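Local coordinates for oxidoreductase, short-chain dehydrogenase/reductase family (Aeromonas hydrophila subsp. hydrophila, PDB 3L6E), which is probably a nucleotide-dependent oxidoreductase of the short-chain dehydrogenase/reductase family, possibly reducing 3-dehydrosphinganine in sphingolipid metabolism, at residues Ser31-Arg36 against Ile52-Asp57; Ala56-His61 against Ile113-Gln118; Leu80-Ala85 against Val129-Leu134; Gly157-Leu162 against Leu173-Pro178. One frame throughout, in Å; residues are numbered along the deposited sequence.

Contact 1: Ser31-Arg36 against Ile52-Asp57; sequences SMMGRR and IGIVAD. Unlike the reference sequence in segment 52-57: V55 (reference Ala). With SO4 (sulfate ion), chain C.
M32 and I54 carry the pairing of strands 31-34 and 52-55, which run parallel with their axes 30° apart and 4.8 Å at closest approach. They belong to one beta-alpha-beta unit of the Rossmann fold, with helix 37-47 making the crossover. M32 N donates to I52 O at 2.8 Å, while M32 O accepts from I54 N. The ladder then continues through a weak bond from G34 N to I54 O, 3.3 Å, and a firmer one from A56 N to G34 O.

S31, M33, I52 and I54 share one face of the sheet, where helix 61-75 packs on S31 and I52; S31 OG bonds to H5. M32 lies on the other face among residues of helix 37-47. Its bend at chi3 (-57°) brings CE over the neighbouring backbone, 3.7 Å from G53 N.

Beyond the strand, a sulfate, probably from the crystallisation liquor, receives R35 N through its O2 at 2.7 Å and R36 NH1 through its O4 at 2.8 Å; R36 NE binds O1. In many NADP-dependent relatives this region holds the 2'-phosphate of the adenosine ribose, so the ion may mimic it. R35 also meets D57: guanidinium and carboxylate are stacked, 15° from parallel, and R35 NE lies 3.9 Å from D57 OD1, a long ion pair in which no N-H points at the oxygen.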
loop_
_atom_site.group_PDB
_atom_site.type_symbol
_atom_site.label_atom_id
_atom_site.label_comp_id
_atom_site.label_asym_id
_atom_site.label_seq_id
_atom_site.Cartn_x
_atom_site.Cartn_y
_atom_site.Cartn_z
ATOM N N SER A 31 -21.897 -2.812 -9.321
ATOM C CA SER A 31 -23.110 -3.001 -8.538
ATOM C C SER A 31 -22.945 -2.237 -7.224
ATOM O O SER A 31 -22.158 -2.640 -6.348
ATOM C CB SER A 31 -23.356 -4.477 -8.260
ATOM O OG SER A 31 -23.823 -5.124 -9.418
HETATM N N MSE A 32 -23.648 -1.120 -7.109
HETATM C CA MSE A 32 -23.528 -0.267 -5.923
HETATM C C MSE A 32 -24.466 -0.751 -4.825
HETATM O O MSE A 32 -25.671 -0.806 -5.025
HETATM C CB MSE A 32 -23.854 1.187 -6.276
HETATM C CG MSE A 32 -23.075 1.736 -7.457
HETATM SE SE MSE A 32 -23.559 3.576 -7.880
HETATM C CE MSE A 32 -25.470 3.356 -8.171
HETATM N N MSE A 33 -23.924 -1.098 -3.668
HETATM C CA MSE A 33 -24.783 -1.432 -2.527
HETATM C C MSE A 33 -24.717 -0.372 -1.440
HETATM O O MSE A 33 -23.630 0.041 -1.052
HETATM C CB MSE A 33 -24.422 -2.791 -1.946
HETATM C CG MSE A 33 -24.623 -3.932 -2.940
HETATM SE SE MSE A 33 -24.147 -5.629 -2.134
HETATM C CE MSE A 33 -24.354 -6.747 -3.739
ATOM N N GLY A 34 -25.884 0.055 -0.960
ATOM C CA GLY A 34 -25.955 1.085 0.059
ATOM C C GLY A 34 -27.273 1.130 0.803
ATOM O O GLY A 34 -28.299 0.652 0.320
ATOM N N ARG A 35 -27.228 1.700 2.001
ATOM C CA ARG A 35 -28.410 1.846 2.859
ATOM C C ARG A 35 -29.294 3.019 2.435
ATOM O O ARG A 35 -30.485 3.042 2.736
ATOM C CB ARG A 35 -27.950 2.077 4.300
ATOM C CG ARG A 35 -28.152 0.918 5.243
ATOM C CD ARG A 35 -29.266 1.224 6.237
ATOM N NE ARG A 35 -30.598 0.888 5.730
ATOM C CZ ARG A 35 -31.704 0.865 6.475
ATOM N NH1 ARG A 35 -31.657 1.161 7.775
ATOM N NH2 ARG A 35 -32.864 0.545 5.918
ATOM N N ARG A 36 -28.702 3.988 1.743
ATOM C CA ARG A 36 -29.344 5.274 1.466
ATOM C C ARG A 36 -29.692 5.435 -0.003
ATOM O O ARG A 36 -28.829 5.777 -0.825
ATOM C CB ARG A 36 -28.432 6.427 1.905
ATOM C CG ARG A 36 -28.391 6.664 3.401
ATOM C CD ARG A 36 -27.322 7.684 3.755
ATOM N NE ARG A 36 -25.970 7.153 3.610
ATOM C CZ ARG A 36 -24.863 7.852 3.839
ATOM N NH1 ARG A 36 -23.664 7.290 3.694
ATOM N NH2 ARG A 36 -24.955 9.118 4.216
ATOM N N ILE A 52 -25.700 -0.146 -11.196
ATOM C CA ILE A 52 -27.027 -0.244 -10.596
ATOM C C ILE A 52 -26.939 0.022 -9.104
ATOM O O ILE A 52 -25.965 -0.365 -8.449
ATOM C CB ILE A 52 -27.645 -1.646 -10.722
ATOM C CG1 ILE A 52 -26.535 -2.683 -10.833
ATOM C CG2 ILE A 52 -28.610 -1.705 -11.864
ATOM C CD1 ILE A 52 -26.762 -3.896 -10.018
ATOM N N GLY A 53 -27.986 0.644 -8.578
ATOM C CA GLY A 53 -28.165 0.801 -7.147
ATOM C C GLY A 53 -28.997 -0.341 -6.601
ATOM O O GLY A 53 -30.159 -0.510 -6.971
ATOM N N ILE A 54 -28.381 -1.143 -5.742
ATOM C CA ILE A 54 -29.100 -2.134 -4.961
ATOM C C ILE A 54 -29.188 -1.582 -3.543
ATOM O O ILE A 54 -28.171 -1.346 -2.896
ATOM C CB ILE A 54 -28.349 -3.491 -4.947
ATOM C CG1 ILE A 54 -28.225 -4.056 -6.361
ATOM C CG2 ILE A 54 -29.030 -4.477 -4.014
ATOM C CD1 ILE A 54 -26.950 -4.831 -6.558
ATOM N N VAL A 55 -30.400 -1.323 -3.076
ATOM C CA VAL A 55 -30.563 -0.881 -1.698
ATOM C C VAL A 55 -30.534 -2.138 -0.840
ATOM O O VAL A 55 -31.184 -3.132 -1.163
ATOM C CB VAL A 55 -31.854 -0.080 -1.471
ATOM C CG1 VAL A 55 -31.987 0.323 0.001
ATOM C CG2 VAL A 55 -31.875 1.167 -2.349
ATOM N N ALA A 56 -29.740 -2.083 0.231
ATOM C CA ALA A 56 -29.562 -3.198 1.150
ATOM C C ALA A 56 -29.038 -2.686 2.484
ATOM O O ALA A 56 -28.234 -1.761 2.522
ATOM C CB ALA A 56 -28.582 -4.208 0.567
ATOM N N ASP A 57 -29.503 -3.292 3.572
ATOM C CA ASP A 57 -28.891 -3.093 4.877
ATOM C C ASP A 57 -28.054 -4.332 5.155
ATOM O O ASP A 57 -28.586 -5.401 5.430
ATOM C CB ASP A 57 -29.946 -2.867 5.970
ATOM C CG ASP A 57 -29.351 -2.299 7.257
ATOM O OD1 ASP A 57 -28.210 -1.783 7.222
ATOM O OD2 ASP A 57 -30.026 -2.362 8.308
HETATM S S SO4 C . -24.447 3.934 2.396
HETATM O O1 SO4 C . -25.500 4.921 2.199
HETATM O O2 SO4 C . -24.964 2.745 3.066
HETATM O O3 SO4 C . -23.991 3.590 1.056
HETATM O O4 SO4 C . -23.377 4.521 3.210
#

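Contact 2: Ala56-His61 against Ile113-Gln118; sequences ADLAHH and ILVAQQ
L114 pushes its forked end into the turn made by D57 to H60, and this is where the contact is tight. Its CG stands anti to the carbonyl carbon (chi1 -66°), and the two methyls divide the work. L114 CD1 rests on turn backbone, 3.5 Å from L58 O and also against A59 C and H60 N, so a single methyl meets three successive residues. CD2 goes to H61 instead, reaching the edge of the imidazole near its plane, with L114 CD2 3.8 Å from H61 CD2; CG of H61, anti to the backbone N (chi1 -173°), carries the ring alongside L114. Beside this, L58 sends CD1 obliquely across to V115 CG2 at 4.1 Å, a looser touch between branched ends.

Segment 56-61 runs through the loop after the third strand of the Rossmann fold, by a type I turn and H60 at the N-cap, into the first residue of helix 61-75; helix 98-123 is the one it packs against. In classical members of the family an aspartate and an apolar residue at this place lie by the adenine of the cofactor, and D57 and L58 are consistent with that role.

No hydrogen bond crosses between the two segments, and the outer side is thinly packed. The CB atoms of A59 and H60 point away from the helix, and H60, H61 and Q117 are exposed. Farther along the helix, the buried Q118 amide turns to partners elsewhere, its NE2 bonding to D65 and its OE1 to R121.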
loop_
_atom_site.group_PDB
_atom_site.type_symbol
_atom_site.label_atom_id
_atom_site.label_comp_id
_atom_site.label_asym_id
_atom_site.label_seq_id
_atom_site.Cartn_x
_atom_site.Cartn_y
_atom_site.Cartn_z
ATOM N N ALA A 56 -29.740 -2.083 0.231
ATOM C CA ALA A 56 -29.562 -3.198 1.150
ATOM C C ALA A 56 -29.038 -2.686 2.484
ATOM O O ALA A 56 -28.234 -1.761 2.522
ATOM C CB ALA A 56 -28.582 -4.208 0.567
ATOM N N ASP A 57 -29.503 -3.292 3.572
ATOM C CA ASP A 57 -28.891 -3.093 4.877
ATOM C C ASP A 57 -28.054 -4.332 5.155
ATOM O O ASP A 57 -28.586 -5.401 5.430
ATOM C CB ASP A 57 -29.946 -2.867 5.970
ATOM C CG ASP A 57 -29.351 -2.299 7.257
ATOM O OD1 ASP A 57 -28.210 -1.783 7.222
ATOM O OD2 ASP A 57 -30.026 -2.362 8.308
ATOM N N LEU A 58 -26.738 -4.175 5.085
ATOM C CA LEU A 58 -25.815 -5.301 5.070
ATOM C C LEU A 58 -25.573 -5.985 6.414
ATOM O O LEU A 58 -24.655 -6.797 6.543
ATOM C CB LEU A 58 -24.493 -4.888 4.420
ATOM C CG LEU A 58 -24.633 -4.518 2.947
ATOM C CD1 LEU A 58 -23.334 -3.976 2.419
ATOM C CD2 LEU A 58 -25.087 -5.712 2.121
ATOM N N ALA A 59 -26.431 -5.701 7.391
ATOM C CA ALA A 59 -26.285 -6.267 8.723
ATOM C C ALA A 59 -27.255 -7.424 9.029
ATOM O O ALA A 59 -27.357 -7.855 10.171
ATOM C CB ALA A 59 -26.388 -5.164 9.783
ATOM N N HIS A 60 -27.945 -7.933 8.007
ATOM C CA HIS A 60 -28.835 -9.094 8.174
ATOM C C HIS A 60 -28.666 -10.132 7.069
ATOM O O HIS A 60 -28.728 -9.803 5.882
ATOM C CB HIS A 60 -30.297 -8.655 8.297
ATOM C CG HIS A 60 -30.670 -8.193 9.670
ATOM N ND1 HIS A 60 -30.374 -6.929 10.136
ATOM C CD2 HIS A 60 -31.298 -8.831 10.686
ATOM C CE1 HIS A 60 -30.809 -6.805 11.377
ATOM N NE2 HIS A 60 -31.374 -7.945 11.734
ATOM N N HIS A 61 -28.463 -11.383 7.482
ATOM C CA HIS A 61 -28.061 -12.487 6.598
ATOM C C HIS A 61 -28.946 -12.662 5.367
ATOM O O HIS A 61 -28.444 -12.934 4.277
ATOM C CB HIS A 61 -27.969 -13.801 7.391
ATOM C CG HIS A 61 -27.405 -14.951 6.606
ATOM N ND1 HIS A 61 -28.124 -16.097 6.344
ATOM C CD2 HIS A 61 -26.195 -15.125 6.022
ATOM C CE1 HIS A 61 -27.383 -16.928 5.633
ATOM N NE2 HIS A 61 -26.207 -16.361 5.422
ATOM N N ILE A 113 -18.432 -9.253 8.167
ATOM C CA ILE A 113 -18.452 -10.728 8.210
ATOM C C ILE A 113 -19.386 -11.354 7.172
ATOM O O ILE A 113 -19.016 -12.324 6.509
ATOM C CB ILE A 113 -18.764 -11.242 9.624
ATOM C CG1 ILE A 113 -17.568 -10.939 10.536
ATOM C CG2 ILE A 113 -19.061 -12.747 9.608
ATOM C CD1 ILE A 113 -17.754 -11.297 11.985
ATOM N N LEU A 114 -20.579 -10.787 7.029
ATOM C CA LEU A 114 -21.588 -11.301 6.102
ATOM C C LEU A 114 -21.207 -11.080 4.635
ATOM O O LEU A 114 -21.413 -11.956 3.798
ATOM C CB LEU A 114 -22.950 -10.676 6.391
ATOM C CG LEU A 114 -23.647 -10.997 7.712
ATOM C CD1 LEU A 114 -24.711 -9.951 7.974
ATOM C CD2 LEU A 114 -24.250 -12.410 7.734
ATOM N N VAL A 115 -20.636 -9.920 4.325
ATOM C CA VAL A 115 -20.159 -9.678 2.968
ATOM C C VAL A 115 -19.023 -10.655 2.631
ATOM O O VAL A 115 -18.960 -11.198 1.523
ATOM C CB VAL A 115 -19.751 -8.201 2.776
ATOM C CG1 VAL A 115 -18.983 -7.979 1.463
ATOM C CG2 VAL A 115 -20.988 -7.315 2.837
ATOM N N ALA A 116 -18.137 -10.877 3.595
ATOM C CA ALA A 116 -16.987 -11.736 3.388
ATOM C C ALA A 116 -17.443 -13.181 3.129
ATOM O O ALA A 116 -16.988 -13.806 2.177
ATOM C CB ALA A 116 -16.059 -11.665 4.569
ATOM N N GLN A 117 -18.376 -13.677 3.945
ATOM C CA GLN A 117 -18.865 -15.057 3.809
ATOM C C GLN A 117 -19.642 -15.254 2.529
ATOM O O GLN A 117 -19.536 -16.295 1.891
ATOM C CB GLN A 117 -19.757 -15.456 4.984
ATOM C CG GLN A 117 -19.013 -15.604 6.269
ATOM C CD GLN A 117 -19.921 -15.792 7.453
ATOM O OE1 GLN A 117 -19.440 -15.998 8.567
ATOM N NE2 GLN A 117 -21.240 -15.741 7.229
ATOM N N GLN A 118 -20.443 -14.259 2.178
ATOM C CA GLN A 118 -21.156 -14.255 0.916
ATOM C C GLN A 118 -20.163 -14.261 -0.275
ATOM O O GLN A 118 -20.413 -14.911 -1.283
ATOM C CB GLN A 118 -22.126 -13.063 0.877
ATOM C CG GLN A 118 -23.057 -12.995 -0.324
ATOM C CD GLN A 118 -24.242 -13.949 -0.264
ATOM O OE1 GLN A 118 -24.728 -14.397 -1.304
ATOM N NE2 GLN A 118 -24.720 -14.260 0.946
#

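Contact 3: Leu80-Ala85 against Val129-Leu134; sequences LVLHCA and VLANVL
A131 O takes the N-H of H83 at 2.7 Å, almost straight at 175°, and also faces the CA-H of L82. The neighbouring rungs are alike: A131 N reaches V81 O, and V133 N reaches H83 O, again at 2.7 Å.

On the face carrying L80, L82 and A131, L80 CD1 touches both V129 CG1 at 3.6 Å and A131 CB at 3.7 Å; chi2 of 64° puts that methyl there. L82 CD2 adds a second contact to A131 CB, at 3.8 Å. Farther on, V133 CG2 packs against C84 SG.

The other face bears H83 and N132, whose ring and amide planes stand 66° apart. H83 ND1 gives only a weak, bent hydrogen bond to N132 OD1 (3.1 Å) at the ring edge, while NE2 has another weak partner in S111. Helix 98-123 packs over this side.

Such closely bonded parallel strands, 80-84 beside 129-133, form the centre of the Rossmann sheet. Residues H83, C84 and A85 fall where short-chain dehydrogenases usually carry their NNAG motif.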
loop_
_atom_site.group_PDB
_atom_site.type_symbol
_atom_site.label_atom_id
_atom_site.label_comp_id
_atom_site.label_asym_id
_atom_site.label_seq_id
_atom_site.Cartn_x
_atom_site.Cartn_y
_atom_site.Cartn_z
ATOM N N LEU A 80 -14.286 -8.290 -8.193
ATOM C CA LEU A 80 -13.872 -7.567 -6.992
ATOM C C LEU A 80 -15.071 -7.199 -6.148
ATOM O O LEU A 80 -16.061 -6.656 -6.656
ATOM C CB LEU A 80 -13.036 -6.320 -7.343
ATOM C CG LEU A 80 -12.784 -5.227 -6.289
ATOM C CD1 LEU A 80 -11.966 -5.755 -5.127
ATOM C CD2 LEU A 80 -12.114 -3.976 -6.896
ATOM N N VAL A 81 -14.986 -7.548 -4.865
ATOM C CA VAL A 81 -15.929 -7.080 -3.871
ATOM C C VAL A 81 -15.186 -6.079 -2.998
ATOM O O VAL A 81 -14.208 -6.406 -2.312
ATOM C CB VAL A 81 -16.588 -8.217 -3.054
ATOM C CG1 VAL A 81 -17.556 -7.633 -2.008
ATOM C CG2 VAL A 81 -17.391 -9.118 -3.981
ATOM N N LEU A 82 -15.640 -4.838 -3.085
ATOM C CA LEU A 82 -15.035 -3.739 -2.378
ATOM C C LEU A 82 -15.956 -3.404 -1.237
ATOM O O LEU A 82 -17.039 -2.857 -1.440
ATOM C CB LEU A 82 -14.881 -2.541 -3.303
ATOM C CG LEU A 82 -13.507 -1.887 -3.370
ATOM C CD1 LEU A 82 -13.574 -0.586 -4.148
ATOM C CD2 LEU A 82 -12.963 -1.649 -1.989
ATOM N N HIS A 83 -15.557 -3.784 -0.037
ATOM C CA HIS A 83 -16.402 -3.539 1.110
ATOM C C HIS A 83 -15.985 -2.262 1.826
ATOM O O HIS A 83 -14.869 -2.158 2.338
ATOM C CB HIS A 83 -16.431 -4.724 2.070
ATOM C CG HIS A 83 -17.413 -4.550 3.187
ATOM N ND1 HIS A 83 -17.029 -4.377 4.499
ATOM C CD2 HIS A 83 -18.762 -4.471 3.178
ATOM C CE1 HIS A 83 -18.100 -4.214 5.251
ATOM N NE2 HIS A 83 -19.162 -4.261 4.473
ATOM N N CYS A 84 -16.885 -1.287 1.819
ATOM C CA CYS A 84 -16.686 -0.035 2.521
ATOM C C CYS A 84 -17.550 -0.010 3.761
ATOM O O CYS A 84 -18.664 0.488 3.718
ATOM C CB CYS A 84 -17.044 1.141 1.625
ATOM S SG CYS A 84 -15.956 1.303 0.243
ATOM N N ALA A 85 -17.037 -0.563 4.863
ATOM C CA ALA A 85 -17.794 -0.577 6.120
ATOM C C ALA A 85 -18.113 0.844 6.581
ATOM O O ALA A 85 -19.086 1.054 7.301
ATOM C CB ALA A 85 -17.056 -1.344 7.200
ATOM N N VAL A 129 -11.082 -10.976 -5.936
ATOM C CA VAL A 129 -10.589 -10.099 -4.867
ATOM C C VAL A 129 -11.690 -9.648 -3.886
ATOM O O VAL A 129 -12.767 -9.202 -4.302
ATOM C CB VAL A 129 -9.799 -8.891 -5.462
ATOM C CG1 VAL A 129 -9.244 -7.972 -4.380
ATOM C CG2 VAL A 129 -8.634 -9.398 -6.333
ATOM N N LEU A 130 -11.409 -9.821 -2.588
ATOM C CA LEU A 130 -12.221 -9.274 -1.504
ATOM C C LEU A 130 -11.435 -8.169 -0.834
ATOM O O LEU A 130 -10.472 -8.423 -0.083
ATOM C CB LEU A 130 -12.614 -10.320 -0.446
ATOM C CG LEU A 130 -13.273 -9.752 0.825
ATOM C CD1 LEU A 130 -14.611 -9.112 0.540
ATOM C CD2 LEU A 130 -13.418 -10.811 1.945
ATOM N N ALA A 131 -11.856 -6.943 -1.104
ATOM C CA ALA A 131 -11.125 -5.788 -0.610
ATOM C C ALA A 131 -11.978 -5.140 0.436
ATOM O O ALA A 131 -13.154 -4.888 0.204
ATOM C CB ALA A 131 -10.805 -4.825 -1.734
ATOM N N ASN A 132 -11.381 -4.907 1.598
ATOM C CA ASN A 132 -12.079 -4.292 2.706
ATOM C C ASN A 132 -11.463 -2.944 3.054
ATOM O O ASN A 132 -10.231 -2.812 3.121
ATOM C CB ASN A 132 -12.049 -5.198 3.918
ATOM C CG ASN A 132 -13.218 -6.131 3.968
ATOM O OD1 ASN A 132 -14.302 -5.780 4.413
ATOM N ND2 ASN A 132 -13.000 -7.346 3.526
ATOM N N VAL A 133 -12.330 -1.960 3.268
ATOM C CA VAL A 133 -11.912 -0.627 3.683
ATOM C C VAL A 133 -12.129 -0.492 5.191
ATOM O O VAL A 133 -13.253 -0.576 5.677
ATOM C CB VAL A 133 -12.675 0.499 2.943
ATOM C CG1 VAL A 133 -12.137 1.879 3.360
ATOM C CG2 VAL A 133 -12.516 0.345 1.460
ATOM N N LEU A 134 -11.033 -0.344 5.924
ATOM C CA LEU A 134 -11.096 -0.057 7.343
ATOM C C LEU A 134 -10.779 1.446 7.546
ATOM O O LEU A 134 -9.705 1.822 7.999
ATOM C CB LEU A 134 -10.157 -1.001 8.117
ATOM C CG LEU A 134 -10.443 -2.522 8.075
ATOM C CD1 LEU A 134 -10.115 -3.174 6.719
ATOM C CD2 LEU A 134 -9.650 -3.221 9.155
#

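Contact 4: Gly157-Leu162 against Leu173-Pro178; sequences GFLESL and LVNLYP
L159 leans from its helix toward N175, with CG anti to the carbonyl carbon (chi1 -62°). Its CB already lies against the amide end of N175, CG carries the chain past it, and the two tips part: CD1 stays beside that amide, while CD2 turns to the side chain of N132 on the adjoining strand. Behind this leucine, its own carbonyl is met by another, L173 CD2 lying 3.6 Å from L159 O. That same methyl sits 3.9 Å from L162 CG, the two leucine side chains crossing at about a right angle.

Helix 157-162 thus packs on strand 173-178 with axes 9.3 Å apart and directed 152° from each other, within the crossover helix and second strand of the beta-alpha-beta unit formed by strand 128-137, helix 145-165 and strand 171-181.

Beside N175, E160 passes its CG by the amide and spans to Y177 through one water. The water donates to E160 OE2 at 2.7 Å and accepts from Y177 OH at 2.6 Å. E160 OE2 also forms a salt bridge with R156, so the glutamate is probably ionised, and solvent supplies the polar link that the leucines cannot.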
loop_
_atom_site.group_PDB
_atom_site.type_symbol
_atom_site.label_atom_id
_atom_site.label_comp_id
_atom_site.label_asym_id
_atom_site.label_seq_id
_atom_site.Cartn_x
_atom_site.Cartn_y
_atom_site.Cartn_z
ATOM N N GLY A 157 -9.037 -8.296 12.892
ATOM C CA GLY A 157 -8.880 -9.616 13.507
ATOM C C GLY A 157 -9.559 -10.665 12.643
ATOM O O GLY A 157 -8.930 -11.615 12.206
ATOM N N PHE A 158 -10.838 -10.447 12.367
ATOM C CA PHE A 158 -11.637 -11.338 11.533
ATOM C C PHE A 158 -10.986 -11.585 10.166
ATOM O O PHE A 158 -10.782 -12.728 9.778
ATOM C CB PHE A 158 -13.066 -10.785 11.345
ATOM C CG PHE A 158 -13.876 -11.551 10.326
ATOM C CD1 PHE A 158 -14.423 -12.791 10.643
ATOM C CD2 PHE A 158 -14.056 -11.054 9.044
ATOM C CE1 PHE A 158 -15.155 -13.508 9.697
ATOM C CE2 PHE A 158 -14.775 -11.770 8.087
ATOM C CZ PHE A 158 -15.337 -12.997 8.422
ATOM N N LEU A 159 -10.637 -10.519 9.465
ATOM C CA LEU A 159 -10.169 -10.625 8.068
ATOM C C LEU A 159 -8.813 -11.287 7.881
ATOM O O LEU A 159 -8.646 -12.083 6.955
ATOM C CB LEU A 159 -10.166 -9.268 7.379
ATOM C CG LEU A 159 -11.514 -8.574 7.238
ATOM C CD1 LEU A 159 -11.262 -7.130 6.846
ATOM C CD2 LEU A 159 -12.449 -9.287 6.242
ATOM N N GLU A 160 -7.852 -10.954 8.747
ATOM C CA GLU A 160 -6.512 -11.560 8.683
ATOM C C GLU A 160 -6.555 -13.022 9.098
ATOM O O GLU A 160 -5.705 -13.813 8.699
ATOM C CB GLU A 160 -5.505 -10.799 9.562
ATOM C CG GLU A 160 -5.126 -9.395 9.026
ATOM C CD GLU A 160 -4.039 -8.692 9.838
ATOM O OE1 GLU A 160 -3.538 -9.280 10.826
ATOM O OE2 GLU A 160 -3.674 -7.546 9.484
ATOM N N SER A 161 -7.529 -13.356 9.936
ATOM C CA SER A 161 -7.793 -14.728 10.318
ATOM C C SER A 161 -8.498 -15.456 9.170
ATOM O O SER A 161 -8.261 -16.644 8.943
ATOM C CB SER A 161 -8.630 -14.766 11.592
ATOM O OG SER A 161 -9.154 -16.053 11.819
ATOM N N LEU A 162 -9.358 -14.741 8.448
ATOM C CA LEU A 162 -10.016 -15.321 7.284
ATOM C C LEU A 162 -9.023 -15.513 6.140
ATOM O O LEU A 162 -9.073 -16.529 5.431
ATOM C CB LEU A 162 -11.196 -14.460 6.823
ATOM C CG LEU A 162 -11.990 -14.961 5.608
ATOM C CD1 LEU A 162 -12.491 -16.398 5.838
ATOM C CD2 LEU A 162 -13.152 -14.042 5.320
ATOM N N LEU A 173 -7.464 -11.703 -0.273
ATOM C CA LEU A 173 -7.931 -10.670 0.651
ATOM C C LEU A 173 -6.962 -9.506 0.681
ATOM O O LEU A 173 -5.759 -9.680 0.887
ATOM C CB LEU A 173 -8.277 -11.218 2.061
ATOM C CG LEU A 173 -9.743 -11.678 2.227
ATOM C CD1 LEU A 173 -10.086 -12.745 1.184
ATOM C CD2 LEU A 173 -10.103 -12.198 3.653
ATOM N N VAL A 174 -7.523 -8.326 0.411
ATOM C CA VAL A 174 -6.804 -7.056 0.385
ATOM C C VAL A 174 -7.449 -6.119 1.414
ATOM O O VAL A 174 -8.667 -5.906 1.410
ATOM C CB VAL A 174 -6.812 -6.407 -1.023
ATOM C CG1 VAL A 174 -6.071 -5.058 -1.007
ATOM C CG2 VAL A 174 -6.163 -7.366 -2.093
ATOM N N ASN A 175 -6.631 -5.600 2.316
ATOM C CA ASN A 175 -7.125 -4.709 3.367
ATOM C C ASN A 175 -6.584 -3.287 3.155
ATOM O O ASN A 175 -5.399 -3.102 3.043
ATOM C CB ASN A 175 -6.732 -5.248 4.736
ATOM C CG ASN A 175 -7.406 -6.562 5.075
ATOM O OD1 ASN A 175 -8.510 -6.871 4.613
ATOM N ND2 ASN A 175 -6.745 -7.344 5.909
ATOM N N LEU A 176 -7.462 -2.295 3.091
ATOM C CA LEU A 176 -7.063 -0.931 2.747
ATOM C C LEU A 176 -7.390 0.017 3.908
ATOM O O LEU A 176 -8.495 -0.021 4.425
ATOM C CB LEU A 176 -7.795 -0.465 1.477
ATOM C CG LEU A 176 -7.802 -1.451 0.289
ATOM C CD1 LEU A 176 -8.904 -1.137 -0.698
ATOM C CD2 LEU A 176 -6.468 -1.516 -0.419
ATOM N N TYR A 177 -6.424 0.865 4.277
ATOM C CA TYR A 177 -6.517 1.717 5.457
ATOM C C TYR A 177 -6.320 3.213 5.159
ATOM O O TYR A 177 -5.215 3.732 5.283
ATOM C CB TYR A 177 -5.480 1.258 6.489
ATOM C CG TYR A 177 -5.599 -0.195 6.886
ATOM C CD1 TYR A 177 -5.118 -1.232 6.040
ATOM C CD2 TYR A 177 -6.158 -0.545 8.108
ATOM C CE1 TYR A 177 -5.207 -2.572 6.430
ATOM C CE2 TYR A 177 -6.252 -1.868 8.511
ATOM C CZ TYR A 177 -5.770 -2.880 7.677
ATOM O OH TYR A 177 -5.901 -4.195 8.083
ATOM N N PRO A 178 -7.368 3.892 4.713
ATOM C CA PRO A 178 -7.310 5.352 4.595
ATOM C C PRO A 178 -7.516 5.963 5.968
ATOM O O PRO A 178 -8.621 5.887 6.481
ATOM C CB PRO A 178 -8.549 5.698 3.754
ATOM C CG PRO A 178 -9.251 4.396 3.461
ATOM C CD PRO A 178 -8.700 3.359 4.383
HETATM O O HOH W 1 -4.310 -6.082 7.342
#

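The contacts follow the Rossmann sheet from one side toward the other. Contacts 1 and 4 lie on opposite sides of the chain's centre, their own centres 22 Å apart, whereas the centre of contact 3 is about 4 Å from that of the chain. Contact 2 shares A56 and D57 with contact 1, then ties that edge to the middle: V115 CG2 packs 3.6 Å from H83 CD2 of contact 3. Helix 98-123, which carries V115, also meets contact 4, where I113 CG1 is 3.6 Å from F158 CE1. Contacts 3 and 4, centres about 9 Å apart, join through a probable backbone bond, L176 N to N132 O at 2.8 Å. The sulfate at contact 1 suggests where the 2'-phosphate of an NADP cofactor may bind.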